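2-keto-3-deoxygluconate kinase (Thermotoga maritima, PDB 2AFB) probably phosphorylates 2-keto-3-deoxygluconate, as a member of the pfkB family of carbohydrate kinases. Local coordinates at residues F142-E154 with C175-E187. Residues are numbered along the deposited sequence; the frame is centred on the assembly and turned at random.
Sequences FHFSGITPPLGKE and CDLNYRARLWTKE
Phe144 and Asp176 join the ends of two parallel strands of the central sheet. Asp176 N donates to Phe144 O at 3.1 Å, and Asp176 O accepts from Gly146 N at 3.0 Å. Cys175 CB lies over one face of the Phe144 ring; with SG anti to the backbone N (chi1 178°), the sulfur sits obliquely above the same ring, 3.6 Å from Phe144 CE2. At the strand end, Ser145 OG accepts from Ile147 N in an ST turn and also bonds Glu47. Ile147 CD1 lies against the Asn178 amide and over one face of the Arg180 guanidinium. Arg180 NH1 donates to Tyr179 O, from above the carbonyl plane; its bonds to Asn178 OD1 are weak. One water ties the loops together. It donates to Asn178 O at 2.7 Å and weakly to Gly146 O, and accepts from Arg180 N and, weakly, from Trp184 NE1. Pro150 CG sits over the six-membered ring of Trp184, 3.6 Å from its centroid. A serine in place of Trp184 would probably leave Pro150 without its aromatic face and the water without one donor. Direct backbone bonds thus join the parallel strands, while past their ends the loops meet through apolar contacts and one water serving both.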
ATOM      1  N   PHE A 142     -40.103   6.386   4.873  1.00 27.10           N
ATOM      2  CA  PHE A 142     -39.418   5.660   5.939  1.00 25.51           C
ATOM      3  C   PHE A 142     -39.136   4.206   5.526  1.00 24.56           C
ATOM      4  O   PHE A 142     -40.018   3.463   5.070  1.00 25.32           O
ATOM      5  CB  PHE A 142     -40.230   5.660   7.217  1.00 22.93           C
ATOM      6  CG  PHE A 142     -39.562   4.953   8.333  1.00 25.27           C
ATOM      7  CD1 PHE A 142     -38.442   5.473   8.908  1.00 24.31           C
ATOM      8  CD2 PHE A 142     -40.026   3.721   8.778  1.00 28.17           C
ATOM      9  CE1 PHE A 142     -37.819   4.801   9.949  1.00 23.28           C
ATOM     10  CE2 PHE A 142     -39.380   3.041   9.813  1.00 26.37           C
ATOM     11  CZ  PHE A 142     -38.310   3.589  10.407  1.00 23.89           C
ATOM     12  N   HIS A 143     -37.887   3.839   5.684  1.00 25.46           N
ATOM     13  CA  HIS A 143     -37.374   2.527   5.302  1.00 27.36           C
ATOM     14  C   HIS A 143     -36.685   1.792   6.462  1.00 26.08           C
ATOM     15  O   HIS A 143     -35.896   2.397   7.177  1.00 29.45           O
ATOM     16  CB  HIS A 143     -36.397   2.647   4.116  1.00 28.08           C
ATOM     17  CG  HIS A 143     -35.854   1.331   3.692  1.00 23.36           C
ATOM     18  ND1 HIS A 143     -36.615   0.412   3.009  1.00 22.69           N
ATOM     19  CD2 HIS A 143     -34.665   0.734   3.950  1.00 22.15           C
ATOM     20  CE1 HIS A 143     -35.892  -0.676   2.808  1.00 26.59           C
ATOM     21  NE2 HIS A 143     -34.716  -0.516   3.402  1.00 20.59           N
ATOM     22  N   PHE A 144     -36.992   0.489   6.631  1.00 26.48           N
ATOM     23  CA  PHE A 144     -36.309  -0.384   7.610  1.00 25.06           C
ATOM     24  C   PHE A 144     -36.117  -1.740   6.984  1.00 26.52           C
ATOM     25  O   PHE A 144     -36.708  -2.017   5.921  1.00 24.48           O
ATOM     26  CB  PHE A 144     -37.054  -0.517   8.980  1.00 23.72           C
ATOM     27  CG  PHE A 144     -38.385  -1.269   8.923  1.00 24.99           C
ATOM     28  CD1 PHE A 144     -39.529  -0.671   8.389  1.00 26.01           C
ATOM     29  CD2 PHE A 144     -38.493  -2.557   9.433  1.00 30.26           C
ATOM     30  CE1 PHE A 144     -40.733  -1.365   8.352  1.00 27.78           C
ATOM     31  CE2 PHE A 144     -39.654  -3.244   9.386  1.00 27.84           C
ATOM     32  CZ  PHE A 144     -40.785  -2.655   8.841  1.00 28.94           C
ATOM     33  N   SER A 145     -35.245  -2.563   7.602  1.00 24.49           N
ATOM     34  CA  SER A 145     -35.094  -3.947   7.175  1.00 25.63           C
ATOM     35  C   SER A 145     -35.227  -4.951   8.322  1.00 26.75           C
ATOM     36  O   SER A 145     -35.056  -4.598   9.500  1.00 22.85           O
ATOM     37  CB  SER A 145     -33.772  -4.144   6.468  1.00 24.07           C
ATOM     38  OG  SER A 145     -32.819  -4.657   7.364  1.00 26.63           O
ATOM     39  N   GLY A 146     -35.507  -6.211   7.972  1.00 30.80           N
ATOM     40  CA  GLY A 146     -35.643  -7.303   8.975  1.00 28.06           C
ATOM     41  C   GLY A 146     -34.360  -7.710   9.720  1.00 28.00           C
ATOM     42  O   GLY A 146     -34.370  -8.524  10.653  1.00 30.21           O
ATOM     43  N   ILE A 147     -33.236  -7.152   9.310  1.00 31.99           N
ATOM     44  CA  ILE A 147     -32.008  -7.352  10.039  1.00 32.63           C
ATOM     45  C   ILE A 147     -32.105  -6.719  11.421  1.00 32.71           C
ATOM     46  O   ILE A 147     -31.530  -7.235  12.373  1.00 34.40           O
ATOM     47  CB  ILE A 147     -30.823  -6.754   9.267  1.00 33.33           C
ATOM     48  CG1 ILE A 147     -30.404  -7.729   8.169  1.00 38.41           C
ATOM     49  CG2 ILE A 147     -29.633  -6.500  10.183  1.00 36.36           C
ATOM     50  CD1 ILE A 147     -29.785  -7.065   7.015  1.00 44.92           C
ATOM     51  N   THR A 148     -32.836  -5.617  11.545  1.00 29.73           N
ATOM     52  CA  THR A 148     -32.802  -4.807  12.769  1.00 31.10           C
ATOM     53  C   THR A 148     -33.537  -5.312  14.038  1.00 31.29           C
ATOM     54  O   THR A 148     -32.991  -5.278  15.110  1.00 33.74           O
ATOM     55  CB  THR A 148     -33.253  -3.388  12.425  1.00 29.53           C
ATOM     56  OG1 THR A 148     -32.374  -2.903  11.414  1.00 31.06           O
ATOM     57  CG2 THR A 148     -33.119  -2.486  13.631  1.00 37.35           C
ATOM     58  N   PRO A 149     -34.792  -5.767  13.921  1.00 30.57           N
ATOM     59  CA  PRO A 149     -35.477  -6.188  15.130  1.00 30.38           C
ATOM     60  C   PRO A 149     -34.676  -7.157  16.008  1.00 26.52           C
ATOM     61  O   PRO A 149     -34.616  -6.960  17.214  1.00 28.68           O
ATOM     62  CB  PRO A 149     -36.777  -6.831  14.599  1.00 30.74           C
ATOM     63  CG  PRO A 149     -37.056  -6.073  13.322  1.00 30.31           C
ATOM     64  CD  PRO A 149     -35.653  -5.869  12.727  1.00 35.73           C
ATOM     65  N   PRO A 150     -34.065  -8.200  15.414  1.00 25.88           N
ATOM     66  CA  PRO A 150     -33.374  -9.157  16.272  1.00 26.92           C
ATOM     67  C   PRO A 150     -32.038  -8.688  16.818  1.00 29.50           C
ATOM     68  O   PRO A 150     -31.405  -9.435  17.536  1.00 31.00           O
ATOM     69  CB  PRO A 150     -33.168 -10.364  15.358  1.00 27.42           C
ATOM     70  CG  PRO A 150     -33.234  -9.839  13.971  1.00 27.77           C
ATOM     71  CD  PRO A 150     -33.920  -8.532  13.979  1.00 25.81           C
ATOM     72  N   LEU A 151     -31.576  -7.485  16.489  1.00 30.75           N
ATOM     73  CA  LEU A 151     -30.234  -7.090  16.972  1.00 30.66           C
ATOM     74  C   LEU A 151     -30.169  -6.855  18.462  1.00 30.53           C
ATOM     75  O   LEU A 151     -29.127  -7.079  19.068  1.00 33.56           O
ATOM     76  CB  LEU A 151     -29.722  -5.849  16.264  1.00 28.75           C
ATOM     77  CG  LEU A 151     -29.583  -6.059  14.772  1.00 28.01           C
ATOM     78  CD1 LEU A 151     -29.194  -4.763  14.076  1.00 37.58           C
ATOM     79  CD2 LEU A 151     -28.591  -7.199  14.511  1.00 29.67           C
ATOM     80  N   GLY A 152     -31.246  -6.395  19.056  1.00 30.65           N
ATOM     81  CA  GLY A 152     -31.264  -6.161  20.486  1.00 30.24           C
ATOM     82  C   GLY A 152     -32.635  -6.057  21.095  1.00 30.70           C
ATOM     83  O   GLY A 152     -33.659  -6.061  20.407  1.00 31.70           O
ATOM     84  N   LYS A 153     -32.628  -5.918  22.410  1.00 29.78           N
ATOM     85  CA  LYS A 153     -33.814  -6.066  23.220  1.00 31.96           C
ATOM     86  C   LYS A 153     -34.956  -5.097  22.906  1.00 30.26           C
ATOM     87  O   LYS A 153     -36.096  -5.516  22.776  1.00 28.84           O
ATOM     88  CB  LYS A 153     -33.438  -5.930  24.693  1.00 34.47           C
ATOM     89  CG  LYS A 153     -34.528  -6.381  25.644  1.00 37.93           C
ATOM     90  CD  LYS A 153     -33.966  -6.527  27.067  1.00 49.79           C
ATOM     91  CE  LYS A 153     -34.517  -5.475  28.034  1.00 56.60           C
ATOM     92  NZ  LYS A 153     -35.885  -5.852  28.480  1.00 48.64           N
ATOM     93  N   GLU A 154     -34.647  -3.817  22.779  1.00 30.54           N
ATOM     94  CA  GLU A 154     -35.668  -2.812  22.574  1.00 30.69           C
ATOM     95  C   GLU A 154     -35.905  -2.548  21.109  1.00 29.78           C
ATOM     96  O   GLU A 154     -36.746  -1.738  20.759  1.00 29.04           O
ATOM     97  CB  GLU A 154     -35.247  -1.484  23.220  1.00 31.49           C
ATOM     98  CG  GLU A 154     -34.977  -1.556  24.719  1.00 35.40           C
ATOM     99  CD  GLU A 154     -36.192  -1.983  25.488  1.00 46.82           C
ATOM    100  OE1 GLU A 154     -37.210  -1.233  25.516  1.00 52.24           O
ATOM    101  OE2 GLU A 154     -36.129  -3.099  26.034  1.00 52.19           O
ATOM    102  N   CYS A 175     -40.122  -1.846   3.663  1.00 27.48           N
ATOM    103  CA  CYS A 175     -39.371  -2.846   4.402  1.00 27.19           C
ATOM    104  C   CYS A 175     -38.664  -3.789   3.426  1.00 25.79           C
ATOM    105  O   CYS A 175     -39.302  -4.358   2.556  1.00 29.32           O
ATOM    106  CB  CYS A 175     -40.317  -3.665   5.278  1.00 24.78           C
ATOM    107  SG  CYS A 175     -39.549  -5.009   6.237  1.00 30.16           S
ATOM    108  N   ASP A 176     -37.363  -3.943   3.579  1.00 25.80           N
ATOM    109  CA  ASP A 176     -36.626  -5.056   2.967  1.00 28.70           C
ATOM    110  C   ASP A 176     -36.524  -6.191   4.007  1.00 28.73           C
ATOM    111  O   ASP A 176     -35.895  -6.026   5.030  1.00 28.27           O
ATOM    112  CB  ASP A 176     -35.213  -4.592   2.534  1.00 26.07           C
ATOM    113  CG  ASP A 176     -34.408  -5.681   1.774  1.00 35.97           C
ATOM    114  OD1 ASP A 176     -34.726  -6.908   1.894  1.00 31.88           O
ATOM    115  OD2 ASP A 176     -33.435  -5.283   1.064  1.00 42.40           O
ATOM    116  N   LEU A 177     -37.138  -7.336   3.722  1.00 28.88           N
ATOM    117  CA  LEU A 177     -37.272  -8.388   4.692  1.00 32.06           C
ATOM    118  C   LEU A 177     -35.927  -8.903   5.195  1.00 32.28           C
ATOM    119  O   LEU A 177     -35.804  -9.202   6.377  1.00 29.21           O
ATOM    120  CB  LEU A 177     -38.103  -9.550   4.142  1.00 31.59           C
ATOM    121  CG  LEU A 177     -39.566  -9.313   3.778  1.00 32.15           C
ATOM    122  CD1 LEU A 177     -40.123 -10.657   3.264  1.00 34.53           C
ATOM    123  CD2 LEU A 177     -40.363  -8.847   4.968  1.00 42.20           C
ATOM    124  N   ASN A 178     -34.928  -8.992   4.333  1.00 32.15           N
ATOM    125  CA  ASN A 178     -33.572  -9.346   4.776  1.00 34.07           C
ATOM    126  C   ASN A 178     -33.489 -10.437   5.861  1.00 33.67           C
ATOM    127  O   ASN A 178     -32.922 -10.202   6.943  1.00 31.40           O
ATOM    128  CB  ASN A 178     -32.866  -8.088   5.320  1.00 33.12           C
ATOM    129  CG  ASN A 178     -31.995  -7.405   4.297  1.00 41.06           C
ATOM    130  OD1 ASN A 178     -31.465  -8.029   3.368  1.00 46.39           O
ATOM    131  ND2 ASN A 178     -31.834  -6.107   4.470  1.00 42.76           N
ATOM    132  N   TYR A 179     -34.070 -11.601   5.601  1.00 34.44           N
ATOM    133  CA  TYR A 179     -33.980 -12.706   6.549  1.00 35.77           C
ATOM    134  C   TYR A 179     -32.528 -13.165   6.679  1.00 37.14           C
ATOM    135  O   TYR A 179     -31.867 -13.428   5.683  1.00 34.96           O
ATOM    136  CB  TYR A 179     -34.835 -13.928   6.179  1.00 34.11           C
ATOM    137  CG  TYR A 179     -34.700 -15.054   7.200  1.00 30.66           C
ATOM    138  CD1 TYR A 179     -35.195 -14.915   8.494  1.00 31.37           C
ATOM    139  CD2 TYR A 179     -34.013 -16.236   6.894  1.00 37.18           C
ATOM    140  CE1 TYR A 179     -35.054 -15.938   9.443  1.00 34.40           C
ATOM    141  CE2 TYR A 179     -33.847 -17.243   7.841  1.00 35.43           C
ATOM    142  CZ  TYR A 179     -34.361 -17.091   9.112  1.00 34.44           C
ATOM    143  OH  TYR A 179     -34.203 -18.112  10.036  1.00 33.66           O
ATOM    144  N   ARG A 180     -32.072 -13.257   7.922  1.00 38.38           N
ATOM    145  CA  ARG A 180     -30.774 -13.849   8.273  1.00 37.30           C
ATOM    146  C   ARG A 180     -30.974 -14.904   9.355  1.00 36.46           C
ATOM    147  O   ARG A 180     -31.394 -14.608  10.476  1.00 31.16           O
ATOM    148  CB  ARG A 180     -29.851 -12.770   8.783  1.00 35.42           C
ATOM    149  CG  ARG A 180     -29.641 -11.625   7.780  1.00 40.21           C
ATOM    150  CD  ARG A 180     -28.910 -12.102   6.525  1.00 40.22           C
ATOM    151  NE  ARG A 180     -28.481 -10.995   5.687  1.00 47.99           N
ATOM    152  CZ  ARG A 180     -29.197 -10.457   4.706  1.00 50.32           C
ATOM    153  NH1 ARG A 180     -30.404 -10.912   4.389  1.00 55.05           N
ATOM    154  NH2 ARG A 180     -28.704  -9.434   4.048  1.00 49.96           N
ATOM    155  N   ALA A 181     -30.717 -16.143   8.985  1.00 36.26           N
ATOM    156  CA  ALA A 181     -30.763 -17.235   9.913  1.00 38.73           C
ATOM    157  C   ALA A 181     -29.766 -17.065  11.074  1.00 38.51           C
ATOM    158  O   ALA A 181     -30.034 -17.552  12.140  1.00 38.58           O
ATOM    159  CB  ALA A 181     -30.517 -18.522   9.179  1.00 38.85           C
ATOM    160  N   ARG A 182     -28.652 -16.351  10.884  1.00 41.18           N
ATOM    161  CA  ARG A 182     -27.698 -16.064  11.995  1.00 42.09           C
ATOM    162  C   ARG A 182     -28.396 -15.311  13.121  1.00 42.34           C
ATOM    163  O   ARG A 182     -28.036 -15.446  14.289  1.00 43.53           O
ATOM    164  CB  ARG A 182     -26.481 -15.243  11.527  1.00 43.22           C
ATOM    165  N   LEU A 183     -29.424 -14.549  12.776  1.00 38.85           N
ATOM    166  CA  LEU A 183     -30.011 -13.604  13.726  1.00 35.98           C
ATOM    167  C   LEU A 183     -31.234 -14.147  14.467  1.00 34.92           C
ATOM    168  O   LEU A 183     -31.467 -13.802  15.620  1.00 36.96           O
ATOM    169  CB  LEU A 183     -30.332 -12.299  12.992  1.00 34.84           C
ATOM    170  CG  LEU A 183     -29.089 -11.481  12.630  1.00 26.50           C
ATOM    171  CD1 LEU A 183     -29.455 -10.347  11.685  1.00 36.88           C
ATOM    172  CD2 LEU A 183     -28.414 -10.902  13.898  1.00 37.98           C
ATOM    173  N   TRP A 184     -32.019 -14.972  13.795  1.00 33.22           N
ATOM    174  CA  TRP A 184     -33.221 -15.559  14.373  1.00 33.20           C
ATOM    175  C   TRP A 184     -33.767 -16.698  13.522  1.00 33.56           C
ATOM    176  O   TRP A 184     -33.371 -16.851  12.365  1.00 32.79           O
ATOM    177  CB  TRP A 184     -34.308 -14.507  14.634  1.00 31.71           C
ATOM    178  CG  TRP A 184     -34.685 -13.563  13.537  1.00 33.22           C
ATOM    179  CD1 TRP A 184     -34.250 -13.549  12.225  1.00 34.70           C
ATOM    180  CD2 TRP A 184     -35.622 -12.506  13.650  1.00 29.23           C
ATOM    181  NE1 TRP A 184     -34.867 -12.536  11.531  1.00 28.45           N
ATOM    182  CE2 TRP A 184     -35.706 -11.871  12.384  1.00 33.27           C
ATOM    183  CE3 TRP A 184     -36.412 -12.024  14.703  1.00 33.32           C
ATOM    184  CZ2 TRP A 184     -36.541 -10.774  12.148  1.00 32.12           C
ATOM    185  CZ3 TRP A 184     -37.254 -10.921  14.459  1.00 31.07           C
ATOM    186  CH2 TRP A 184     -37.310 -10.317  13.193  1.00 29.83           C
ATOM    187  N   THR A 185     -34.664 -17.487  14.112  1.00 37.44           N
ATOM    188  CA  THR A 185     -35.331 -18.563  13.406  1.00 37.95           C
ATOM    189  C   THR A 185     -36.476 -17.989  12.609  1.00 38.98           C
ATOM    190  O   THR A 185     -36.942 -16.878  12.877  1.00 36.23           O
ATOM    191  CB  THR A 185     -35.846 -19.665  14.353  1.00 39.41           C
ATOM    192  OG1 THR A 185     -36.912 -19.174  15.176  1.00 36.54           O
ATOM    193  CG2 THR A 185     -34.708 -20.196  15.223  1.00 38.17           C
ATOM    194  N   LYS A 186     -36.912 -18.744  11.611  1.00 40.25           N
ATOM    195  CA  LYS A 186     -37.986 -18.305  10.745  1.00 41.13           C
ATOM    196  C   LYS A 186     -39.251 -18.172  11.567  1.00 38.95           C
ATOM    197  O   LYS A 186     -40.092 -17.349  11.282  1.00 39.70           O
ATOM    198  CB  LYS A 186     -38.199 -19.297   9.607  1.00 42.51           C
ATOM    199  CG  LYS A 186     -38.940 -20.581  10.002  1.00 43.93           C
ATOM    200  CD  LYS A 186     -39.172 -21.487   8.799  1.00 47.34           C
ATOM    201  CE  LYS A 186     -39.597 -22.894   9.225  1.00 49.59           C
ATOM    202  NZ  LYS A 186     -40.701 -23.390   8.376  1.00 49.61           N
ATOM    203  N   GLU A 187     -39.378 -18.985  12.604  1.00 36.27           N
ATOM    204  CA  GLU A 187     -40.509 -18.849  13.528  1.00 37.30           C
ATOM    205  C   GLU A 187     -40.526 -17.517  14.292  1.00 34.66           C
ATOM    206  O   GLU A 187     -41.580 -16.928  14.408  1.00 33.48           O
ATOM    207  CB  GLU A 187     -40.560 -20.023  14.504  1.00 37.62           C
ATOM    208  CG  GLU A 187     -40.896 -21.372  13.855  1.00 43.10           C
ATOM    209  CD  GLU A 187     -39.671 -22.152  13.297  1.00 50.66           C
ATOM    210  OE1 GLU A 187     -38.487 -21.658  13.280  1.00 28.48           O
ATOM    211  OE2 GLU A 187     -39.926 -23.294  12.862  1.00 58.06           O
TER
HETATM  212  O   HOH W   1     -33.161 -10.983   9.495  1.00 29.75           O